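Local coordinates for UPF0255 protein frsA (Vibrio vulnificus, PDB 4I4C) that probably hydrolyses carboxylic esters as a serine esterase of the FrsA family, although its physiological role is not settled, at residues K18-S24 and D88-H94; Y49-R53 and Y137-K141; V70-I74 and G96-W102; S129-A135 and A149-A153. All coordinates share one frame; numbering follows the deposited sequence.

Contact 1 of 4, residues K18-S24 and D88-H94; sequences KQAKETS and DTVMGYH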
loop_
_atom_site.group_PDB
_atom_site.type_symbol
_atom_site.label_atom_id
_atom_site.label_comp_id
_atom_site.label_asym_id
_atom_site.label_seq_id
_atom_site.Cartn_x
_atom_site.Cartn_y
_atom_site.Cartn_z
ATOM N N LYS A 18 20.671 -10.198 15.022
ATOM C CA LYS A 18 21.836 -10.308 14.150
ATOM C C LYS A 18 21.669 -11.469 13.167
ATOM O O LYS A 18 22.081 -11.385 12.006
ATOM C CB LYS A 18 23.101 -10.505 14.996
ATOM C CG LYS A 18 24.378 -10.812 14.216
ATOM C CD LYS A 18 24.929 -9.575 13.515
ATOM C CE LYS A 18 26.384 -9.769 13.079
ATOM N NZ LYS A 18 26.553 -10.859 12.071
ATOM N N GLN A 19 21.051 -12.548 13.642
ATOM C CA GLN A 19 20.957 -13.781 12.872
ATOM C C GLN A 19 19.513 -14.131 12.546
ATOM O O GLN A 19 19.184 -15.304 12.417
ATOM C CB GLN A 19 21.575 -14.931 13.667
ATOM C CG GLN A 19 22.501 -15.812 12.873
ATOM C CD GLN A 19 23.550 -16.475 13.749
ATOM O OE1 GLN A 19 24.490 -15.826 14.219
ATOM N NE2 GLN A 19 23.392 -17.773 13.976
ATOM N N ALA A 20 18.656 -13.124 12.420
ATOM C CA ALA A 20 17.231 -13.360 12.157
ATOM C C ALA A 20 16.977 -14.186 10.892
ATOM O O ALA A 20 17.744 -14.132 9.929
ATOM C CB ALA A 20 16.475 -12.049 12.101
ATOM N N LYS A 21 15.898 -14.960 10.917
ATOM C CA LYS A 21 15.533 -15.809 9.794
ATOM C C LYS A 21 15.223 -14.939 8.570
ATOM O O LYS A 21 14.528 -13.929 8.676
ATOM C CB LYS A 21 14.333 -16.686 10.168
ATOM C CG LYS A 21 14.200 -17.956 9.351
ATOM C CD LYS A 21 13.052 -18.820 9.871
ATOM C CE LYS A 21 13.167 -20.265 9.392
ATOM N NZ LYS A 21 13.217 -20.384 7.906
ATOM N N GLU A 22 15.754 -15.328 7.417
ATOM C CA GLU A 22 15.644 -14.506 6.221
ATOM C C GLU A 22 14.245 -14.558 5.607
ATOM O O GLU A 22 13.629 -15.626 5.508
ATOM C CB GLU A 22 16.690 -14.909 5.187
ATOM C CG GLU A 22 16.856 -13.905 4.055
ATOM C CD GLU A 22 15.871 -14.123 2.909
ATOM O OE1 GLU A 22 15.646 -15.296 2.528
ATOM O OE2 GLU A 22 15.330 -13.118 2.384
ATOM N N THR A 23 13.790 -13.388 5.174
ATOM C CA THR A 23 12.448 -13.158 4.624
ATOM C C THR A 23 11.923 -14.239 3.689
ATOM O O THR A 23 10.831 -14.770 3.909
ATOM C CB THR A 23 12.388 -11.793 3.901
ATOM O OG1 THR A 23 12.909 -10.781 4.772
ATOM C CG2 THR A 23 10.948 -11.426 3.519
ATOM N N SER A 24 12.681 -14.573 2.651
ATOM C CA SER A 24 12.193 -15.550 1.681
ATOM C C SER A 24 12.025 -16.976 2.244
ATOM O O SER A 24 11.443 -17.835 1.590
ATOM C CB SER A 24 13.040 -15.552 0.406
ATOM O OG SER A 24 14.308 -16.171 0.600
ATOM N N ASP A 88 18.441 -10.287 -3.287
ATOM C CA ASP A 88 17.988 -9.683 -2.033
ATOM C C ASP A 88 17.836 -10.663 -0.857
ATOM O O ASP A 88 17.260 -10.307 0.175
ATOM C CB ASP A 88 16.660 -8.956 -2.256
ATOM C CG ASP A 88 15.614 -9.840 -2.916
ATOM O OD1 ASP A 88 15.991 -10.627 -3.810
ATOM O OD2 ASP A 88 14.424 -9.767 -2.524
ATOM N N THR A 89 18.353 -11.884 -0.970
ATOM C CA THR A 89 18.190 -12.815 0.162
ATOM C C THR A 89 19.455 -13.105 0.989
ATOM O O THR A 89 19.578 -14.182 1.561
ATOM C CB THR A 89 17.498 -14.152 -0.231
ATOM O OG1 THR A 89 18.350 -14.920 -1.094
ATOM C CG2 THR A 89 16.125 -13.895 -0.922
ATOM N N VAL A 90 20.367 -12.145 1.073
ATOM C CA VAL A 90 21.473 -12.270 2.019
ATOM C C VAL A 90 20.897 -12.502 3.413
ATOM O O VAL A 90 20.014 -11.757 3.868
ATOM C CB VAL A 90 22.397 -11.016 2.022
ATOM C CG1 VAL A 90 23.218 -10.952 3.309
ATOM C CG2 VAL A 90 23.292 -11.029 0.811
ATOM N N MET A 91 21.398 -13.536 4.084
ATOM C CA MET A 91 20.873 -13.948 5.381
ATOM C C MET A 91 21.496 -13.218 6.569
ATOM O O MET A 91 22.728 -13.169 6.706
ATOM C CB MET A 91 21.084 -15.448 5.557
ATOM C CG MET A 91 20.430 -16.292 4.474
ATOM S SD MET A 91 20.770 -18.055 4.710
ATOM C CE MET A 91 22.356 -18.204 3.916
ATOM N N GLY A 92 20.646 -12.676 7.439
ATOM C CA GLY A 92 21.106 -12.065 8.677
ATOM C C GLY A 92 21.294 -10.565 8.584
ATOM O O GLY A 92 21.473 -10.034 7.493
ATOM N N TYR A 93 21.263 -9.884 9.730
ATOM C CA TYR A 93 21.265 -8.424 9.758
ATOM C C TYR A 93 22.677 -7.872 9.651
ATOM O O TYR A 93 23.315 -7.593 10.663
ATOM C CB TYR A 93 20.584 -7.902 11.034
ATOM C CG TYR A 93 20.377 -6.396 11.056
ATOM C CD1 TYR A 93 21.140 -5.580 11.873
ATOM C CD2 TYR A 93 19.416 -5.795 10.248
ATOM C CE1 TYR A 93 20.953 -4.212 11.887
ATOM C CE2 TYR A 93 19.222 -4.432 10.260
ATOM C CZ TYR A 93 19.991 -3.646 11.080
ATOM O OH TYR A 93 19.799 -2.285 11.086
ATOM N N HIS A 94 23.154 -7.711 8.421
ATOM C CA HIS A 94 24.495 -7.175 8.168
ATOM C C HIS A 94 24.622 -6.842 6.691
ATOM O O HIS A 94 23.654 -7.000 5.944
ATOM C CB HIS A 94 25.586 -8.168 8.578
ATOM C CG HIS A 94 25.472 -9.510 7.924
ATOM N ND1 HIS A 94 26.291 -9.908 6.890
ATOM C CD2 HIS A 94 24.653 -10.557 8.176
ATOM C CE1 HIS A 94 25.972 -11.136 6.524
ATOM N NE2 HIS A 94 24.981 -11.553 7.289
HETATM O O HOH W 1 18.007 -12.457 7.370
HETATM O O HOH W 2 15.655 -10.638 3.125
#

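Contact 2 of 4, residues Y49-R53 and Y137-K141; sequences YRNLR and YPHLK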
loop_
_atom_site.group_PDB
_atom_site.type_symbol
_atom_site.label_atom_id
_atom_site.label_comp_id
_atom_site.label_asym_id
_atom_site.label_seq_id
_atom_site.Cartn_x
_atom_site.Cartn_y
_atom_site.Cartn_z
ATOM N N TYR A 49 13.980 -11.910 -5.124
ATOM C CA TYR A 49 12.832 -12.535 -4.450
ATOM C C TYR A 49 11.684 -11.530 -4.434
ATOM O O TYR A 49 10.596 -11.784 -4.978
ATOM C CB TYR A 49 13.204 -12.952 -3.023
ATOM C CG TYR A 49 12.016 -13.034 -2.086
ATOM C CD1 TYR A 49 11.077 -14.050 -2.204
ATOM C CD2 TYR A 49 11.838 -12.084 -1.081
ATOM C CE1 TYR A 49 9.971 -14.110 -1.336
ATOM C CE2 TYR A 49 10.767 -12.144 -0.217
ATOM C CZ TYR A 49 9.834 -13.146 -0.345
ATOM O OH TYR A 49 8.764 -13.176 0.525
ATOM N N ARG A 50 11.945 -10.373 -3.833
ATOM C CA ARG A 50 10.982 -9.277 -3.841
ATOM C C ARG A 50 10.672 -8.794 -5.250
ATOM O O ARG A 50 11.527 -8.818 -6.117
ATOM C CB ARG A 50 11.529 -8.109 -3.021
ATOM C CG ARG A 50 11.522 -8.392 -1.541
ATOM C CD ARG A 50 12.402 -7.414 -0.807
ATOM N NE ARG A 50 12.468 -7.708 0.628
ATOM C CZ ARG A 50 13.350 -8.533 1.196
ATOM N NH1 ARG A 50 14.235 -9.203 0.455
ATOM N NH2 ARG A 50 13.327 -8.710 2.509
ATOM N N ASN A 51 9.431 -8.372 -5.478
ATOM C CA ASN A 51 9.145 -7.586 -6.662
ATOM C C ASN A 51 9.678 -6.181 -6.416
ATOM O O ASN A 51 9.229 -5.486 -5.511
ATOM C CB ASN A 51 7.649 -7.559 -6.985
ATOM C CG ASN A 51 7.342 -6.789 -8.266
ATOM O OD1 ASN A 51 6.642 -5.784 -8.235
ATOM N ND2 ASN A 51 7.887 -7.249 -9.393
ATOM N N LEU A 52 10.678 -5.802 -7.201
ATOM C CA LEU A 52 11.298 -4.482 -7.126
ATOM C C LEU A 52 10.371 -3.408 -7.679
ATOM O O LEU A 52 9.874 -3.519 -8.802
ATOM C CB LEU A 52 12.589 -4.481 -7.939
ATOM C CG LEU A 52 13.882 -4.380 -7.159
ATOM C CD1 LEU A 52 13.873 -5.376 -6.026
ATOM C CD2 LEU A 52 15.056 -4.590 -8.106
ATOM N N ARG A 53 10.153 -2.371 -6.879
ATOM C CA ARG A 53 9.290 -1.254 -7.248
ATOM C C ARG A 53 10.103 0.048 -7.381
ATOM O O ARG A 53 9.728 1.074 -6.801
ATOM C CB ARG A 53 8.239 -1.056 -6.160
ATOM C CG ARG A 53 7.534 -2.335 -5.718
ATOM C CD ARG A 53 6.150 -2.435 -6.310
ATOM N NE ARG A 53 5.615 -3.796 -6.216
ATOM C CZ ARG A 53 4.755 -4.210 -5.288
ATOM N NH1 ARG A 53 4.318 -3.372 -4.358
ATOM N NH2 ARG A 53 4.331 -5.469 -5.293
ATOM N N TYR A 137 9.512 -4.040 3.675
ATOM C CA TYR A 137 8.741 -4.579 2.548
ATOM C C TYR A 137 9.238 -5.978 2.227
ATOM O O TYR A 137 10.466 -6.199 2.173
ATOM C CB TYR A 137 8.923 -3.659 1.338
ATOM C CG TYR A 137 8.485 -4.206 -0.006
ATOM C CD1 TYR A 137 7.166 -4.069 -0.449
ATOM C CD2 TYR A 137 9.404 -4.800 -0.866
ATOM C CE1 TYR A 137 6.778 -4.546 -1.703
ATOM C CE2 TYR A 137 9.026 -5.278 -2.117
ATOM C CZ TYR A 137 7.710 -5.145 -2.536
ATOM O OH TYR A 137 7.338 -5.615 -3.794
ATOM N N PRO A 138 8.303 -6.925 2.005
ATOM C CA PRO A 138 6.844 -6.734 1.928
ATOM C C PRO A 138 6.066 -6.987 3.231
ATOM O O PRO A 138 4.875 -7.334 3.180
ATOM C CB PRO A 138 6.437 -7.788 0.908
ATOM C CG PRO A 138 7.335 -8.949 1.270
ATOM C CD PRO A 138 8.680 -8.292 1.603
ATOM N N HIS A 139 6.715 -6.840 4.378
ATOM C CA HIS A 139 6.003 -6.829 5.660
ATOM C C HIS A 139 5.321 -8.153 5.989
ATOM O O HIS A 139 4.127 -8.198 6.299
ATOM C CB HIS A 139 5.003 -5.668 5.690
ATOM C CG HIS A 139 5.606 -4.372 5.256
ATOM N ND1 HIS A 139 6.593 -3.738 5.979
ATOM C CD2 HIS A 139 5.376 -3.600 4.167
ATOM C CE1 HIS A 139 6.944 -2.629 5.358
ATOM N NE2 HIS A 139 6.219 -2.519 4.257
ATOM N N LEU A 140 6.088 -9.231 5.878
ATOM C CA LEU A 140 5.657 -10.547 6.324
ATOM C C LEU A 140 5.575 -10.535 7.845
ATOM O O LEU A 140 6.446 -9.964 8.508
ATOM C CB LEU A 140 6.645 -11.609 5.852
ATOM C CG LEU A 140 6.734 -11.791 4.330
ATOM C CD1 LEU A 140 7.515 -13.047 4.000
ATOM C CD2 LEU A 140 5.352 -11.836 3.688
ATOM N N LYS A 141 4.545 -11.160 8.405
ATOM C CA LYS A 141 4.225 -10.947 9.822
ATOM C C LYS A 141 5.242 -11.586 10.758
ATOM O O LYS A 141 5.463 -11.107 11.875
ATOM C CB LYS A 141 2.796 -11.403 10.164
ATOM C CG LYS A 141 2.614 -12.909 10.284
ATOM C CD LYS A 141 1.138 -13.285 10.434
ATOM C CE LYS A 141 0.467 -12.484 11.542
ATOM N NZ LYS A 141 -1.026 -12.628 11.505
HETATM O O HOH W 3 12.177 -6.879 4.509
#

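Contact 3 of 4, residues V70-I74 and G96-W102; sequences VLARI and GNWAYEW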
loop_
_atom_site.group_PDB
_atom_site.type_symbol
_atom_site.label_atom_id
_atom_site.label_comp_id
_atom_site.label_asym_id
_atom_site.label_seq_id
_atom_site.Cartn_x
_atom_site.Cartn_y
_atom_site.Cartn_z
ATOM N N VAL A 70 21.907 1.629 -2.629
ATOM C CA VAL A 70 21.363 0.625 -1.715
ATOM C C VAL A 70 21.227 -0.715 -2.411
ATOM O O VAL A 70 21.697 -1.737 -1.905
ATOM C CB VAL A 70 19.987 1.056 -1.138
ATOM C CG1 VAL A 70 19.341 -0.095 -0.387
ATOM C CG2 VAL A 70 20.155 2.261 -0.220
ATOM N N LEU A 71 20.613 -0.706 -3.588
ATOM C CA LEU A 71 20.398 -1.938 -4.340
ATOM C C LEU A 71 21.716 -2.572 -4.789
ATOM O O LEU A 71 21.841 -3.801 -4.827
ATOM C CB LEU A 71 19.475 -1.695 -5.536
ATOM C CG LEU A 71 18.021 -1.356 -5.170
ATOM C CD1 LEU A 71 17.202 -1.014 -6.428
ATOM C CD2 LEU A 71 17.357 -2.496 -4.419
ATOM N N ALA A 72 22.694 -1.737 -5.125
ATOM C CA ALA A 72 24.015 -2.239 -5.493
ATOM C C ALA A 72 24.706 -2.939 -4.324
ATOM O O ALA A 72 25.268 -4.012 -4.498
ATOM C CB ALA A 72 24.885 -1.126 -6.054
ATOM N N ARG A 73 24.661 -2.349 -3.133
ATOM C CA ARG A 73 25.270 -2.999 -1.970
ATOM C C ARG A 73 24.576 -4.339 -1.657
ATOM O O ARG A 73 25.206 -5.269 -1.157
ATOM C CB ARG A 73 25.242 -2.083 -0.742
ATOM C CG ARG A 73 26.251 -0.927 -0.761
ATOM C CD ARG A 73 26.044 -0.047 0.464
ATOM N NE ARG A 73 27.126 0.924 0.641
ATOM C CZ ARG A 73 28.235 0.696 1.347
ATOM N NH1 ARG A 73 28.407 -0.465 1.961
ATOM N NH2 ARG A 73 29.165 1.638 1.455
ATOM N N ILE A 74 23.280 -4.426 -1.963
ATOM C CA ILE A 74 22.501 -5.650 -1.776
ATOM C C ILE A 74 22.866 -6.697 -2.830
ATOM O O ILE A 74 23.102 -7.868 -2.515
ATOM C CB ILE A 74 20.976 -5.370 -1.886
ATOM C CG1 ILE A 74 20.460 -4.611 -0.654
ATOM C CG2 ILE A 74 20.202 -6.682 -2.094
ATOM C CD1 ILE A 74 19.013 -4.105 -0.816
ATOM N N GLY A 96 24.710 -6.270 2.891
ATOM C CA GLY A 96 24.093 -7.081 1.854
ATOM C C GLY A 96 22.649 -7.469 2.130
ATOM O O GLY A 96 21.898 -7.747 1.205
ATOM N N ASN A 97 22.255 -7.499 3.399
ATOM C CA ASN A 97 20.877 -7.846 3.754
ATOM C C ASN A 97 19.934 -6.706 3.365
ATOM O O ASN A 97 20.268 -5.540 3.541
ATOM C CB ASN A 97 20.769 -8.179 5.251
ATOM C CG ASN A 97 19.313 -8.301 5.746
ATOM O OD1 ASN A 97 18.700 -7.317 6.155
ATOM N ND2 ASN A 97 18.789 -9.516 5.749
ATOM N N TRP A 98 18.762 -7.056 2.833
ATOM C CA TRP A 98 17.803 -6.065 2.349
ATOM C C TRP A 98 17.392 -5.088 3.456
ATOM O O TRP A 98 17.555 -3.880 3.309
ATOM C CB TRP A 98 16.567 -6.759 1.771
ATOM C CG TRP A 98 15.482 -5.799 1.353
ATOM C CD1 TRP A 98 14.547 -5.207 2.153
ATOM C CD2 TRP A 98 15.222 -5.350 0.028
ATOM N NE1 TRP A 98 13.727 -4.406 1.405
ATOM C CE2 TRP A 98 14.121 -4.475 0.093
ATOM C CE3 TRP A 98 15.815 -5.603 -1.219
ATOM C CZ2 TRP A 98 13.606 -3.844 -1.033
ATOM C CZ3 TRP A 98 15.307 -4.978 -2.336
ATOM C CH2 TRP A 98 14.200 -4.113 -2.238
ATOM N N ALA A 99 16.893 -5.616 4.569
ATOM C CA ALA A 99 16.526 -4.761 5.703
ATOM C C ALA A 99 17.698 -3.923 6.199
ATOM O O ALA A 99 17.539 -2.751 6.488
ATOM C CB ALA A 99 15.963 -5.580 6.843
ATOM N N TYR A 100 18.870 -4.540 6.307
ATOM C CA TYR A 100 20.056 -3.839 6.812
ATOM C C TYR A 100 20.416 -2.647 5.929
ATOM O O TYR A 100 20.648 -1.541 6.416
ATOM C CB TYR A 100 21.243 -4.796 6.869
ATOM C CG TYR A 100 22.520 -4.152 7.369
ATOM C CD1 TYR A 100 23.426 -3.584 6.483
ATOM C CD2 TYR A 100 22.810 -4.103 8.724
ATOM C CE1 TYR A 100 24.594 -2.988 6.937
ATOM C CE2 TYR A 100 23.981 -3.514 9.189
ATOM C CZ TYR A 100 24.864 -2.956 8.291
ATOM O OH TYR A 100 26.022 -2.359 8.737
ATOM N N GLU A 101 20.470 -2.876 4.621
ATOM C CA GLU A 101 20.933 -1.834 3.720
ATOM C C GLU A 101 19.917 -0.705 3.617
ATOM O O GLU A 101 20.307 0.460 3.519
ATOM C CB GLU A 101 21.307 -2.392 2.341
ATOM C CG GLU A 101 22.511 -3.380 2.341
ATOM C CD GLU A 101 23.848 -2.758 2.736
ATOM O OE1 GLU A 101 23.942 -1.525 2.889
ATOM O OE2 GLU A 101 24.828 -3.523 2.889
ATOM N N TRP A 102 18.623 -1.034 3.650
ATOM C CA TRP A 102 17.606 0.018 3.536
ATOM C C TRP A 102 17.518 0.811 4.829
ATOM O O TRP A 102 17.307 2.012 4.812
ATOM C CB TRP A 102 16.234 -0.538 3.134
ATOM C CG TRP A 102 16.111 -0.769 1.653
ATOM C CD1 TRP A 102 16.234 -1.966 0.983
ATOM C CD2 TRP A 102 15.876 0.228 0.651
ATOM N NE1 TRP A 102 16.079 -1.767 -0.371
ATOM C CE2 TRP A 102 15.855 -0.432 -0.601
ATOM C CE3 TRP A 102 15.679 1.616 0.693
ATOM C CZ2 TRP A 102 15.649 0.256 -1.808
ATOM C CZ3 TRP A 102 15.464 2.294 -0.511
ATOM C CH2 TRP A 102 15.448 1.611 -1.739
HETATM O O HOH W 4 27.255 -3.095 2.095
#

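Contact 4 of 4, residues S129-A135 and A149-A153; sequences SLCYSIA and AQVLA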
loop_
_atom_site.group_PDB
_atom_site.type_symbol
_atom_site.label_atom_id
_atom_site.label_comp_id
_atom_site.label_asym_id
_atom_site.label_seq_id
_atom_site.Cartn_x
_atom_site.Cartn_y
_atom_site.Cartn_z
ATOM N N SER A 129 11.380 7.590 7.033
ATOM C CA SER A 129 10.217 6.742 7.238
ATOM C C SER A 129 10.018 5.823 6.061
ATOM O O SER A 129 9.762 4.634 6.229
ATOM C CB SER A 129 8.952 7.587 7.387
ATOM O OG SER A 129 7.872 6.754 7.765
ATOM N N LEU A 130 10.142 6.389 4.866
ATOM C CA LEU A 130 9.936 5.630 3.639
ATOM C C LEU A 130 11.017 4.572 3.472
ATOM O O LEU A 130 10.731 3.435 3.062
ATOM C CB LEU A 130 9.948 6.565 2.438
ATOM C CG LEU A 130 9.599 5.886 1.122
ATOM C CD1 LEU A 130 8.239 5.224 1.231
ATOM C CD2 LEU A 130 9.620 6.924 0.024
ATOM N N CYS A 131 12.259 4.941 3.787
ATOM C CA CYS A 131 13.359 3.982 3.676
ATOM C C CYS A 131 13.153 2.807 4.620
ATOM O O CYS A 131 13.393 1.669 4.243
ATOM C CB CYS A 131 14.711 4.641 3.920
ATOM S SG CYS A 131 15.143 5.796 2.631
ATOM N N TYR A 132 12.703 3.100 5.839
ATOM C CA TYR A 132 12.398 2.075 6.824
ATOM C C TYR A 132 11.243 1.161 6.391
ATOM O O TYR A 132 11.272 -0.044 6.652
ATOM C CB TYR A 132 12.039 2.717 8.172
ATOM C CG TYR A 132 13.176 3.420 8.859
ATOM C CD1 TYR A 132 14.467 2.888 8.840
ATOM C CD2 TYR A 132 12.972 4.625 9.514
ATOM C CE1 TYR A 132 15.514 3.530 9.458
ATOM C CE2 TYR A 132 14.027 5.283 10.138
ATOM C CZ TYR A 132 15.293 4.725 10.109
ATOM O OH TYR A 132 16.352 5.358 10.730
ATOM N N SER A 133 10.213 1.747 5.781
ATOM C CA SER A 133 9.088 0.986 5.235
ATOM C C SER A 133 9.557 0.021 4.146
ATOM O O SER A 133 9.229 -1.169 4.163
ATOM C CB SER A 133 7.998 1.923 4.693
ATOM O OG SER A 133 6.966 1.182 4.056
ATOM N N ILE A 134 10.328 0.534 3.201
ATOM C CA ILE A 134 10.938 -0.319 2.176
ATOM C C ILE A 134 11.835 -1.417 2.779
ATOM O O ILE A 134 11.833 -2.565 2.316
ATOM C CB ILE A 134 11.741 0.535 1.179
ATOM C CG1 ILE A 134 10.778 1.435 0.391
ATOM C CG2 ILE A 134 12.566 -0.349 0.266
ATOM C CD1 ILE A 134 11.427 2.621 -0.287
ATOM N N ALA A 135 12.601 -1.065 3.813
ATOM C CA ALA A 135 13.400 -2.057 4.547
ATOM C C ALA A 135 12.553 -3.253 5.001
ATOM O O ALA A 135 13.006 -4.398 4.977
ATOM C CB ALA A 135 14.103 -1.409 5.750
ATOM N N ALA A 149 11.823 -2.679 11.415
ATOM C CA ALA A 149 11.787 -1.649 10.373
ATOM C C ALA A 149 10.479 -0.844 10.403
ATOM O O ALA A 149 10.482 0.374 10.240
ATOM C CB ALA A 149 11.948 -2.287 9.012
ATOM N N GLN A 150 9.374 -1.552 10.595
ATOM C CA GLN A 150 8.038 -0.959 10.651
ATOM C C GLN A 150 7.878 -0.081 11.902
ATOM O O GLN A 150 7.131 0.899 11.907
ATOM C CB GLN A 150 6.993 -2.077 10.632
ATOM C CG GLN A 150 5.575 -1.625 10.336
ATOM C CD GLN A 150 4.587 -2.786 10.247
ATOM O OE1 GLN A 150 3.470 -2.695 10.749
ATOM N NE2 GLN A 150 4.993 -3.873 9.599
ATOM N N VAL A 151 8.598 -0.426 12.966
ATOM C CA VAL A 151 8.588 0.401 14.170
ATOM C C VAL A 151 9.289 1.723 13.868
ATOM O O VAL A 151 8.814 2.791 14.239
ATOM C CB VAL A 151 9.268 -0.315 15.374
ATOM C CG1 VAL A 151 9.600 0.679 16.483
ATOM C CG2 VAL A 151 8.384 -1.446 15.897
ATOM N N LEU A 152 10.409 1.643 13.163
ATOM C CA LEU A 152 11.206 2.824 12.839
ATOM C C LEU A 152 10.480 3.694 11.836
ATOM O O LEU A 152 10.544 4.930 11.900
ATOM C CB LEU A 152 12.576 2.410 12.276
ATOM C CG LEU A 152 13.540 1.817 13.310
ATOM C CD1 LEU A 152 14.812 1.332 12.631
ATOM C CD2 LEU A 152 13.862 2.833 14.391
ATOM N N ALA A 153 9.806 3.034 10.896
ATOM C CA ALA A 153 9.015 3.728 9.906
ATOM C C ALA A 153 7.998 4.584 10.636
ATOM O O ALA A 153 7.883 5.773 10.364
ATOM C CB ALA A 153 8.312 2.732 8.982
#

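Contact 1 of 4, residues K18-S24 and D88-H94
Lys18 O accepts from Tyr93 N at 2.8 Å, the direct hydrogen bond between the two segments; the donor stands well above the carbonyl plane. Beside it the backbones come close enough for Gly92 CA to lie 3.5 Å from Lys18 O, and a water takes over the next link, accepting from Gly92 N and donating to Ala20 O. Further along, the carboxylate of Glu22 lies against the side chain of Thr89, its CD 3.5 Å from Thr89 CB, while Thr89 CG2 also meets Ser24 OG. Glu22 reaches this place with CG anti to its backbone N (chi1 -167°) and a bend at chi2. Glu22 is the N-cap residue of the short helix 23-26: Ser24 N donates almost straight to Glu22 OE2 at 3.0 Å, from above the carboxylate plane, and Ser24 OG uses the syn lone pair of Glu22 OE1. Both buried carboxylate oxygens thus have partners, Thr82 OG1 also bonding Glu22 OE1. A second water lies within bonding distance of Glu22 OE2 and Thr23 OG1. Tyr93 centres an inverse gamma turn and stacks on Phe14. The contact sets the start of helix 23-26 against the loop between helices 64-75 and 98-114, with Leu145 of helix 144-163 touching Ala20 and Tyr93.

Contact 2 of 4, residues Y49-R53 and Y137-K141
Tyr137, the first residue to leave helix 121-136, is gripped by the 49-53 loop at both its carbonyl and its hydroxyl. Tyr137 O takes a nearly straight bond from Arg50 NE at 2.9 Å (172° at the hydrogen), with the oxygen in the guanidinium plane. A water that donates to the same oxygen accepts from Arg50 NH2, closing a small cycle, and Asp88 forms a salt bridge with Arg50 NH1. The Arg50 chain, extended from CG to NE, runs past the phenol in the opposite direction, with Arg50 CB 3.9 Å from Tyr137 CE2. With CG anti to the backbone N (chi1 166°), the ring carries its hydroxyl to the middle of the 49-53 segment, where Tyr137 OH donates to Asn51 O at 2.6 Å, in the carbonyl plane and on a lone pair. The guanidinium of Arg53 lies with one face over that hydroxyl, Arg53 CZ being 3.3 Å from Tyr137 OH, and its plane stands 72° from the ring. Asn51 OD1 fixes this pose through a straight in-plane bond from Arg53 NE at 3.0 Å, and Asp203 forms a salt bridge with Arg53 NH2. The nearest atoms of the Arg53 side chain and the bound hexanoic acid are about 6 Å apart, so this pairing of two loops lies near, without lining, that pocket of the α/β-hydrolase-family protein. Pro138 follows through a cis peptide bond, its CD 4.0 Å from Arg50 NE. At Leu140 the methyl CD1 reaches Tyr49 OH at 3.7 Å, a hydroxyl whose hydrogen-bond partner is Asp318 of helix 314-323.

Contact 3 of 4, residues V70-I74 and G96-W102
Two helices joined by a long irregular connection, 64-75 and 98-114, pack here as an antiparallel pair: Val70, Leu71 and Ile74 of the first meet Trp98, Glu101 and Trp102 of the second. The axes of the two short segments approach to 9.4 Å at an angle of 145°. Val70 supplies a CH-pi contact, with CG1 3.5 Å from the centroid of the five-membered ring of Trp102 and almost on its normal; CG1 anti to the backbone N (chi1 170°) turns this methyl over the indole. Ile74 CD1 packs obliquely where the two indoles meet, 3.6 Å from Trp98 CE3 and 3.8 Å from Trp102 NE1. Leu71 lies side by side with Trp98, Leu71 CD2 3.8 Å from Trp98 CZ3. The indoles also meet each other, since Trp102 NE1 sits over one face of Trp98, toward the rim. Glu101 slides its CB and CG past Ile74, with Glu101 CB 3.8 Å from Ile74 CG1, and its bent chain brings OE2 back to accept from Gly96 N at 2.7 Å through the anti lone pair. A water that donates to Glu101 OE2 accepts from Arg73 NH1, so the opposite charges are linked through solvent while Arg73 CD touches Glu101 OE1. Asn97 caps the second helix, its OD1 accepting from Tyr100 N at 2.8 Å. Outside the pair, the Trp98 ring makes a cation-pi contact with Arg50. This is an antiparallel pairing of helices 64-75 and 98-114 whose tryptophans carry the packing on to helix 121-136, where Trp98 NE1 donates to Ile134 O.

Contact 4 of 4, residues S129-A135 and A149-A153
Tyr132 and Ala153 form the close-packed middle of the contact, where small residues bring the axes of the 129-135 and 149-153 helical segments to 7.7 Å. Ala153 CB nestles against the first helix, 3.8 Å from Tyr132 CB and 3.6 Å from Ser129 O. At one end Ser129 OG donates to Ala153 O at 2.8 Å, the donor tilted 35° from the carbonyl plane; OG stands anti to the backbone N (chi1 -172°), which points it across the interface at a carbonyl of the partner helix. At the other end Ala149 CB presses on the backbone, 3.3 Å from Tyr132 O, and meets Ala135 CB at 4.0 Å. Equally close, the Tyr132 ring leans over the second helix and one face receives Leu152 CB in a CH-pi contact, 3.6 Å from the ring centroid. Toward solvent the packing is looser: Leu152 is partly exposed, Leu152 CD1 lies 3.9 Å from Tyr132 CE1, and Val151, next to it, is exposed. Phe14 also touches Leu152. The phenol hydroxyl is held by Gln110 of helix 98-114, whose Met107 also touches the ring, and Ser133 OG bonds Asp208. With an angle of 162° between the directions of the two segments, helices 121-136 and 144-163 make an antiparallel helical hairpin whose close approach is allowed by Ala149 and Ala153.

From the N terminus, 18-24 is the first segment, and contact 1 closes a loop on 88-94. Before it closes, the chain opens contact 2 at 49-53 and contact 3 at 70-74. Contact 3 closes at 96-102, so it crosses contact 1, and it is nested inside the large loop that contact 2 completes at 137-141. Contact 1 likewise crosses contact 2. Contact 4 opens at 129-135, before contact 2 closes, and ends at 149-153, crossing contact 2 but following contacts 1 and 3 in series. Asp88 joins contacts 1 and 2 through Tyr49 and Arg50, while Trp98 and Trp102 tie contact 3 to contact 4. Together they bind the N-terminal region to the helices from 64-75 to 144-163.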